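Local coordinates for uncharacterized NTF2-like protein (Cytophaga hutchinsonii ATCC 33406, PDB 3F14) that is of unknown function but has an NTF2-like fold of the SnoaL-like family, whose cone-shaped domains often enclose a ligand-binding or catalytic pocket, at residues F18-W31 with G41-L53. Numbering follows the deposited sequence.
Sequences FPAVYACFNDIIEW and GKADVIDFCNKML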
ATOM      1  N   PHE A  18     -13.899 -12.828  -4.058  1.00 18.23           N
ATOM      2  CA  PHE A  18     -13.003 -13.292  -5.112  1.00 17.51           C
ATOM      3  C   PHE A  18     -13.740 -13.959  -6.294  1.00 18.84           C
ATOM      4  O   PHE A  18     -13.395 -13.683  -7.456  1.00 18.83           O
ATOM      5  CB  PHE A  18     -11.974 -14.271  -4.575  1.00 18.36           C
ATOM      6  CG  PHE A  18     -11.267 -13.826  -3.305  1.00 15.69           C
ATOM      7  CD1 PHE A  18     -10.629 -12.616  -3.184  1.00 17.94           C
ATOM      8  CD2 PHE A  18     -11.137 -14.721  -2.262  1.00 15.73           C
ATOM      9  CE1 PHE A  18      -9.934 -12.301  -2.037  1.00 17.10           C
ATOM     10  CE2 PHE A  18     -10.437 -14.395  -1.114  1.00 17.52           C
ATOM     11  CZ  PHE A  18      -9.824 -13.181  -1.017  1.00 16.20           C
ATOM     12  N   PRO A  19     -14.735 -14.815  -6.020  1.00 16.45           N
ATOM     13  CA  PRO A  19     -15.403 -15.527  -7.140  1.00 18.37           C
ATOM     14  C   PRO A  19     -16.003 -14.601  -8.189  1.00 19.85           C
ATOM     15  O   PRO A  19     -16.113 -15.004  -9.331  1.00 19.90           O
ATOM     16  CB  PRO A  19     -16.458 -16.378  -6.437  1.00 19.11           C
ATOM     17  CG  PRO A  19     -15.914 -16.561  -5.072  1.00 22.15           C
ATOM     18  CD  PRO A  19     -15.259 -15.282  -4.724  1.00 19.79           C
ATOM     19  N   ALA A  20     -16.383 -13.385  -7.826  1.00 19.58           N
ATOM     20  CA  ALA A  20     -16.914 -12.421  -8.806  1.00 19.88           C
ATOM     21  C   ALA A  20     -15.895 -12.015  -9.855  1.00 22.04           C
ATOM     22  O   ALA A  20     -16.280 -11.498 -10.904  1.00 22.34           O
ATOM     23  CB  ALA A  20     -17.474 -11.152  -8.091  1.00 20.19           C
ATOM     24  N   VAL A  21     -14.603 -12.238  -9.606  1.00 17.49           N
ATOM     25  CA  VAL A  21     -13.590 -11.756 -10.550  1.00 18.93           C
ATOM     26  C   VAL A  21     -12.626 -12.818 -11.060  1.00 16.96           C
ATOM     27  O   VAL A  21     -11.698 -12.496 -11.814  1.00 18.14           O
ATOM     28  CB  VAL A  21     -12.812 -10.521  -9.980  1.00 20.93           C
ATOM     29  CG1 VAL A  21     -13.771  -9.365  -9.756  1.00 22.25           C
ATOM     30  CG2 VAL A  21     -12.118 -10.863  -8.691  1.00 19.66           C
ATOM     31  N   TYR A  22     -12.833 -14.087 -10.706  1.00 18.63           N
ATOM     32  CA  TYR A  22     -11.962 -15.142 -11.263  1.00 18.82           C
ATOM     33  C   TYR A  22     -11.877 -15.118 -12.798  1.00 20.19           C
ATOM     34  O   TYR A  22     -10.793 -15.346 -13.359  1.00 19.37           O
ATOM     35  CB  TYR A  22     -12.440 -16.525 -10.836  1.00 16.17           C
ATOM     36  CG  TYR A  22     -12.348 -16.836  -9.362  1.00 19.36           C
ATOM     37  CD1 TYR A  22     -11.449 -16.192  -8.540  1.00 17.66           C
ATOM     38  CD2 TYR A  22     -13.139 -17.845  -8.820  1.00 16.42           C
ATOM     39  CE1 TYR A  22     -11.406 -16.495  -7.192  1.00 17.63           C
ATOM     40  CE2 TYR A  22     -13.074 -18.163  -7.482  1.00 16.57           C
ATOM     41  CZ  TYR A  22     -12.205 -17.465  -6.683  1.00 15.27           C
ATOM     42  OH  TYR A  22     -12.136 -17.759  -5.355  1.00 18.17           O
ATOM     43  N   ALA A  23     -13.000 -14.846 -13.451  1.00 20.99           N
ATOM     44  CA  ALA A  23     -13.043 -14.738 -14.927  1.00 19.05           C
ATOM     45  C   ALA A  23     -12.206 -13.564 -15.471  1.00 19.99           C
ATOM     46  O   ALA A  23     -11.948 -13.535 -16.671  1.00 20.70           O
ATOM     47  CB  ALA A  23     -14.464 -14.617 -15.387  1.00 22.10           C
ATOM     48  N   CYS A  24     -11.802 -12.604 -14.618  1.00 16.50           N
ATOM     49  CA  CYS A  24     -10.962 -11.495 -15.004  1.00 17.38           C
ATOM     50  C   CYS A  24      -9.486 -11.755 -14.747  1.00 15.37           C
ATOM     51  O   CYS A  24      -8.676 -10.892 -15.040  1.00 19.07           O
ATOM     52  CB  CYS A  24     -11.352 -10.257 -14.176  1.00 20.60           C
ATOM     53  SG  CYS A  24     -13.121  -9.893 -14.276  1.00 27.49           S
ATOM     54  N   PHE A  25      -9.120 -12.902 -14.179  1.00 16.16           N
ATOM     55  CA  PHE A  25      -7.718 -13.186 -13.918  1.00 16.01           C
ATOM     56  C   PHE A  25      -6.970 -13.437 -15.189  1.00 16.27           C
ATOM     57  O   PHE A  25      -7.427 -14.212 -16.054  1.00 16.49           O
ATOM     58  CB  PHE A  25      -7.547 -14.435 -13.059  1.00 17.23           C
ATOM     59  CG  PHE A  25      -7.902 -14.280 -11.563  1.00 17.23           C
ATOM     60  CD1 PHE A  25      -8.494 -13.131 -11.032  1.00 17.04           C
ATOM     61  CD2 PHE A  25      -7.661 -15.345 -10.710  1.00 15.95           C
ATOM     62  CE1 PHE A  25      -8.767 -13.046  -9.636  1.00 17.47           C
ATOM     63  CE2 PHE A  25      -7.950 -15.276  -9.350  1.00 17.80           C
ATOM     64  CZ  PHE A  25      -8.494 -14.124  -8.822  1.00 16.58           C
ATOM     65  N   ASN A  26      -5.792 -12.839 -15.321  1.00 14.42           N
ATOM     66  CA  ASN A  26      -4.890 -13.225 -16.409  1.00 13.30           C
ATOM     67  C   ASN A  26      -4.446 -14.679 -16.217  1.00 14.16           C
ATOM     68  O   ASN A  26      -4.264 -15.151 -15.102  1.00 13.20           O
ATOM     69  CB  ASN A  26      -3.710 -12.264 -16.442  1.00 14.10           C
ATOM     70  CG  ASN A  26      -2.892 -12.360 -17.710  1.00 18.27           C
ATOM     71  OD1 ASN A  26      -1.996 -13.193 -17.822  1.00 17.43           O
ATOM     72  ND2 ASN A  26      -3.209 -11.507 -18.677  1.00 18.47           N
ATOM     73  N   ASP A  27      -4.170 -15.375 -17.318  1.00 13.54           N
ATOM     74  CA  ASP A  27      -3.672 -16.757 -17.250  1.00 14.22           C
ATOM     75  C   ASP A  27      -2.446 -16.865 -16.321  1.00 12.74           C
ATOM     76  O   ASP A  27      -2.296 -17.889 -15.657  1.00 13.80           O
ATOM     77  CB  ASP A  27      -3.327 -17.274 -18.646  1.00 13.02           C
ATOM     78  CG  ASP A  27      -4.555 -17.605 -19.452  1.00 15.38           C
ATOM     79  OD1 ASP A  27      -5.451 -18.286 -18.892  1.00 17.68           O
ATOM     80  OD2 ASP A  27      -4.639 -17.151 -20.602  1.00 18.84           O
ATOM     81  N   ILE A  28      -1.592 -15.855 -16.297  1.00 14.44           N
ATOM     82  CA  ILE A  28      -0.377 -15.906 -15.459  1.00 15.91           C
ATOM     83  C   ILE A  28      -0.408 -14.886 -14.332  1.00 14.39           C
ATOM     84  O   ILE A  28       0.613 -14.396 -13.913  1.00 15.22           O
ATOM     85  CB  ILE A  28       0.926 -15.850 -16.301  1.00 17.75           C
ATOM     86  CG1 ILE A  28       0.993 -14.559 -17.118  1.00 18.33           C
ATOM     87  CG2 ILE A  28       0.993 -17.098 -17.222  1.00 15.13           C
ATOM     88  CD1 ILE A  28       2.399 -14.316 -17.761  1.00 21.98           C
ATOM     89  N   ILE A  29      -1.599 -14.583 -13.861  1.00 13.78           N
ATOM     90  CA  ILE A  29      -1.768 -13.727 -12.692  1.00 13.61           C
ATOM     91  C   ILE A  29      -0.849 -14.120 -11.560  1.00 14.38           C
ATOM     92  O   ILE A  29      -0.624 -15.280 -11.300  1.00 16.06           O
ATOM     93  CB  ILE A  29      -3.233 -13.736 -12.228  1.00 13.38           C
ATOM     94  CG1 ILE A  29      -3.471 -12.761 -11.027  1.00 15.51           C
ATOM     95  CG2 ILE A  29      -3.726 -15.156 -11.825  1.00 15.72           C
ATOM     96  CD1 ILE A  29      -4.976 -12.527 -10.700  1.00 16.97           C
ATOM     97  N   GLU A  30      -0.324 -13.122 -10.842  1.00 14.86           N
ATOM     98  CA  GLU A  30       0.394 -13.393  -9.610  1.00 15.21           C
ATOM     99  C   GLU A  30      -0.258 -12.582  -8.485  1.00 16.74           C
ATOM    100  O   GLU A  30      -0.616 -11.429  -8.698  1.00 16.71           O
ATOM    101  CB  GLU A  30       1.864 -12.973  -9.721  1.00 17.10           C
ATOM    102  CG  GLU A  30       2.560 -13.733 -10.791  1.00 17.02           C
ATOM    103  CD  GLU A  30       4.082 -13.524 -10.824  1.00 23.27           C
ATOM    104  OE1 GLU A  30       4.626 -12.839  -9.919  1.00 21.93           O
ATOM    105  OE2 GLU A  30       4.679 -14.040 -11.797  1.00 22.05           O
ATOM    106  N   TRP A  31      -0.397 -13.195  -7.318  1.00 14.60           N
ATOM    107  CA  TRP A  31      -0.809 -12.521  -6.093  1.00 16.19           C
ATOM    108  C   TRP A  31       0.346 -12.576  -5.130  1.00 15.08           C
ATOM    109  O   TRP A  31       0.685 -13.625  -4.618  1.00 15.18           O
ATOM    110  CB  TRP A  31      -2.053 -13.145  -5.485  1.00 15.90           C
ATOM    111  CG  TRP A  31      -2.661 -12.356  -4.320  1.00 15.53           C
ATOM    112  CD1 TRP A  31      -2.360 -11.101  -3.956  1.00 15.61           C
ATOM    113  CD2 TRP A  31      -3.746 -12.763  -3.467  1.00 13.29           C
ATOM    114  NE1 TRP A  31      -3.149 -10.708  -2.905  1.00 14.65           N
ATOM    115  CE2 TRP A  31      -4.026 -11.704  -2.583  1.00 14.41           C
ATOM    116  CE3 TRP A  31      -4.525 -13.919  -3.374  1.00 16.50           C
ATOM    117  CZ2 TRP A  31      -5.022 -11.786  -1.593  1.00 14.96           C
ATOM    118  CZ3 TRP A  31      -5.502 -14.008  -2.375  1.00 15.78           C
ATOM    119  CH2 TRP A  31      -5.760 -12.943  -1.521  1.00 15.83           C
ATOM    120  N   GLY A  41      -0.128 -18.081 -11.315  1.00 15.00           N
ATOM    121  CA  GLY A  41      -0.928 -18.780 -12.279  1.00 15.33           C
ATOM    122  C   GLY A  41      -2.400 -18.815 -11.925  1.00 15.55           C
ATOM    123  O   GLY A  41      -2.756 -18.872 -10.760  1.00 15.06           O
ATOM    124  N   LYS A  42      -3.239 -18.799 -12.959  0.50 14.73           N
ATOM    125  CA  LYS A  42      -4.662 -18.686 -12.761  0.50 13.78           C
ATOM    126  C   LYS A  42      -5.146 -19.754 -11.797  0.50 14.15           C
ATOM    127  O   LYS A  42      -5.718 -19.424 -10.760  0.50 13.64           O
ATOM    128  CB  LYS A  42      -5.385 -18.748 -14.098  0.50 15.02           C
ATOM    129  CG  LYS A  42      -6.863 -18.498 -14.026  0.50 11.79           C
ATOM    130  CD  LYS A  42      -7.430 -18.318 -15.423  0.50 15.55           C
ATOM    131  CE  LYS A  42      -8.905 -18.086 -15.406  0.50 13.21           C
ATOM    132  NZ  LYS A  42      -9.492 -18.139 -16.751  0.50 13.70           N
ATOM    133  N   ALA A  43      -4.882 -21.027 -12.093  1.00 13.60           N
ATOM    134  CA  ALA A  43      -5.405 -22.141 -11.295  1.00 13.12           C
ATOM    135  C   ALA A  43      -4.954 -22.068  -9.848  1.00 12.94           C
ATOM    136  O   ALA A  43      -5.783 -22.177  -8.951  1.00 12.83           O
ATOM    137  CB  ALA A  43      -5.011 -23.510 -11.885  1.00 13.21           C
ATOM    138  N   ASP A  44      -3.678 -21.788  -9.614  1.00 13.56           N
ATOM    139  CA  ASP A  44      -3.179 -21.715  -8.241  1.00 13.04           C
ATOM    140  C   ASP A  44      -3.767 -20.522  -7.507  1.00 14.88           C
ATOM    141  O   ASP A  44      -4.086 -20.642  -6.319  1.00 14.36           O
ATOM    142  CB  ASP A  44      -1.659 -21.553  -8.226  1.00 14.35           C
ATOM    143  CG  ASP A  44      -0.907 -22.818  -8.541  1.00 17.38           C
ATOM    144  OD1 ASP A  44      -1.548 -23.870  -8.738  1.00 19.62           O
ATOM    145  OD2 ASP A  44       0.362 -22.778  -8.566  1.00 17.32           O
ATOM    146  N   VAL A  45      -3.952 -19.368  -8.160  1.00 13.19           N
ATOM    147  CA  VAL A  45      -4.533 -18.205  -7.456  1.00 12.67           C
ATOM    148  C   VAL A  45      -6.016 -18.474  -7.153  1.00 13.82           C
ATOM    149  O   VAL A  45      -6.488 -18.161  -6.059  1.00 14.31           O
ATOM    150  CB  VAL A  45      -4.285 -16.870  -8.187  1.00 14.47           C
ATOM    151  CG1 VAL A  45      -4.962 -15.718  -7.477  1.00 15.79           C
ATOM    152  CG2 VAL A  45      -2.763 -16.605  -8.360  1.00 14.87           C
ATOM    153  N   ILE A  46      -6.756 -19.053  -8.079  1.00 13.43           N
ATOM    154  CA  ILE A  46      -8.151 -19.372  -7.818  1.00 13.39           C
ATOM    155  C   ILE A  46      -8.255 -20.377  -6.681  1.00 15.07           C
ATOM    156  O   ILE A  46      -9.104 -20.211  -5.778  1.00 14.82           O
ATOM    157  CB  ILE A  46      -8.880 -19.852  -9.105  1.00 13.63           C
ATOM    158  CG1 ILE A  46      -9.043 -18.655 -10.035  1.00 13.60           C
ATOM    159  CG2 ILE A  46     -10.247 -20.465  -8.755  1.00 14.72           C
ATOM    160  CD1 ILE A  46      -9.584 -19.041 -11.401  1.00 14.86           C
ATOM    161  N   ASP A  47      -7.405 -21.379  -6.663  1.00 13.93           N
ATOM    162  CA  ASP A  47      -7.483 -22.403  -5.606  1.00 13.89           C
ATOM    163  C   ASP A  47      -7.170 -21.769  -4.258  1.00 14.36           C
ATOM    164  O   ASP A  47      -7.800 -22.089  -3.241  1.00 14.67           O
ATOM    165  CB  ASP A  47      -6.515 -23.581  -5.878  1.00 13.07           C
ATOM    166  CG  ASP A  47      -6.976 -24.511  -6.992  1.00 14.11           C
ATOM    167  OD1 ASP A  47      -8.187 -24.553  -7.335  1.00 15.25           O
ATOM    168  OD2 ASP A  47      -6.114 -25.314  -7.459  1.00 14.24           O
ATOM    169  N   PHE A  48      -6.198 -20.874  -4.233  1.00 14.24           N
ATOM    170  CA  PHE A  48      -5.803 -20.193  -2.994  1.00 14.14           C
ATOM    171  C   PHE A  48      -6.911 -19.294  -2.504  1.00 16.68           C
ATOM    172  O   PHE A  48      -7.282 -19.321  -1.322  1.00 15.70           O
ATOM    173  CB  PHE A  48      -4.540 -19.373  -3.255  1.00 15.06           C
ATOM    174  CG  PHE A  48      -3.903 -18.770  -2.018  1.00 15.38           C
ATOM    175  CD1 PHE A  48      -2.941 -19.476  -1.313  1.00 18.71           C
ATOM    176  CD2 PHE A  48      -4.232 -17.503  -1.647  1.00 18.64           C
ATOM    177  CE1 PHE A  48      -2.344 -18.889  -0.201  1.00 21.91           C
ATOM    178  CE2 PHE A  48      -3.643 -16.932  -0.554  1.00 19.45           C
ATOM    179  CZ  PHE A  48      -2.697 -17.635   0.150  1.00 18.62           C
ATOM    180  N   CYS A  49      -7.508 -18.526  -3.397  1.00 15.12           N
ATOM    181  CA  CYS A  49      -8.661 -17.717  -3.050  1.00 15.81           C
ATOM    182  C   CYS A  49      -9.787 -18.574  -2.537  1.00 14.64           C
ATOM    183  O   CYS A  49     -10.482 -18.166  -1.570  1.00 16.22           O
ATOM    184  CB  CYS A  49      -9.120 -16.921  -4.281  1.00 14.67           C
ATOM    185  SG  CYS A  49      -8.043 -15.571  -4.754  1.00 16.32           S
ATOM    186  N   ASN A  50     -10.102 -19.694  -3.173  1.00 14.24           N
ATOM    187  CA  ASN A  50     -11.184 -20.560  -2.701  1.00 14.38           C
ATOM    188  C   ASN A  50     -10.914 -21.110  -1.309  1.00 15.51           C
ATOM    189  O   ASN A  50     -11.869 -21.293  -0.528  1.00 17.02           O
ATOM    190  CB  ASN A  50     -11.502 -21.681  -3.719  1.00 15.42           C
ATOM    191  CG  ASN A  50     -12.352 -21.172  -4.890  1.00 16.76           C
ATOM    192  OD1 ASN A  50     -13.108 -20.218  -4.739  1.00 18.53           O
ATOM    193  ND2 ASN A  50     -12.290 -21.848  -6.016  1.00 15.80           N
ATOM    194  N   LYS A  51      -9.674 -21.481  -1.014  0.70 16.09           N
ATOM    195  CA  LYS A  51      -9.323 -21.971   0.328  0.70 16.98           C
ATOM    196  C   LYS A  51      -9.607 -20.885   1.375  0.70 15.63           C
ATOM    197  O   LYS A  51     -10.138 -21.172   2.463  0.70 16.09           O
ATOM    198  CB  LYS A  51      -7.864 -22.409   0.322  0.70 19.84           C
ATOM    199  CG  LYS A  51      -7.248 -22.859   1.621  0.70 22.52           C
ATOM    200  CD  LYS A  51      -5.883 -23.526   1.362  0.70 23.01           C
ATOM    201  CE  LYS A  51      -5.008 -23.598   2.603  0.70 28.06           C
ATOM    202  NZ  LYS A  51      -5.808 -23.774   3.864  0.70 33.58           N
HETATM  203  N   MSE A  52      -9.330 -19.624   1.013  0.51 11.55           N
HETATM  204  CA  MSE A  52      -9.471 -18.394   1.879  0.51 12.40           C
HETATM  205  C   MSE A  52     -10.905 -17.866   2.017  0.51 13.44           C
HETATM  206  O   MSE A  52     -11.221 -17.185   2.995  0.51 13.29           O
HETATM  207  CB  MSE A  52      -8.565 -17.217   1.368  0.51 11.71           C
HETATM  208  CG  MSE A  52      -8.431 -15.934   2.315  0.51 12.71           C
HETATM  209 SE   MSE A  52      -7.267 -14.595   1.710  0.38 18.85          SE
HETATM  210  CE  MSE A  52      -5.650 -15.591   1.783  0.51 23.97           C
ATOM    211  N   LEU A  53     -11.769 -18.173   1.053  1.00 15.55           N
ATOM    212  CA  LEU A  53     -13.107 -17.628   0.940  1.00 14.99           C
ATOM    213  C   LEU A  53     -13.957 -17.762   2.210  1.00 15.18           C
ATOM    214  O   LEU A  53     -14.579 -16.765   2.617  1.00 16.28           O
ATOM    215  CB  LEU A  53     -13.821 -18.208  -0.276  1.00 17.77           C
ATOM    216  CG  LEU A  53     -15.128 -17.539  -0.693  1.00 17.68           C
ATOM    217  CD1 LEU A  53     -14.996 -16.046  -0.988  1.00 19.99           C
ATOM    218  CD2 LEU A  53     -15.705 -18.290  -1.890  1.00 20.67           C
TER
HETATM  219  O   HOH W   1      -7.874 -17.464 -18.812  1.00 51.12           O
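Y22 lies against one side of helix 42-57, with I46 CG2 packed over its ring face at 3.9 Å from the ring centroid. A tyrosine suits this half-open place: its ring covers aliphatic carbon, while OH reaches the helix surface and donates to N50 OD1 (2.7 Å), arriving from above the amide's carbonyl plane, the ring and amide planes 80° apart. K42 suits the rim because, in the modelled conformer (one of two), its extended methylenes run past the carbonyls of F25 and Y22 while its ammonium group meets D27 OD1 through a water. The helix start is tied down by backbone bonds, G41 N to I29 O (2.8 Å) and K42 N to D27 O (3.0 Å); glycine fits this N-cap because at its phi of 92° a CB would jam against the preceding carbonyl O. W31 brings its six-membered ring to the helix: CZ3 touches F48 CD2 and C49 SG (both 3.8 Å), and CH2 meets the selenium of selenomethionine M52 in the conformer given. C49 is small enough for its SG to lie over one face of the F18 ring. Behind this layer W31 NE1 bonds to S109 OG of strand 103-111, and F13 of helix 2-14 meets the rings of W31 and F18, while V45 and F48 also touch strand 37-40.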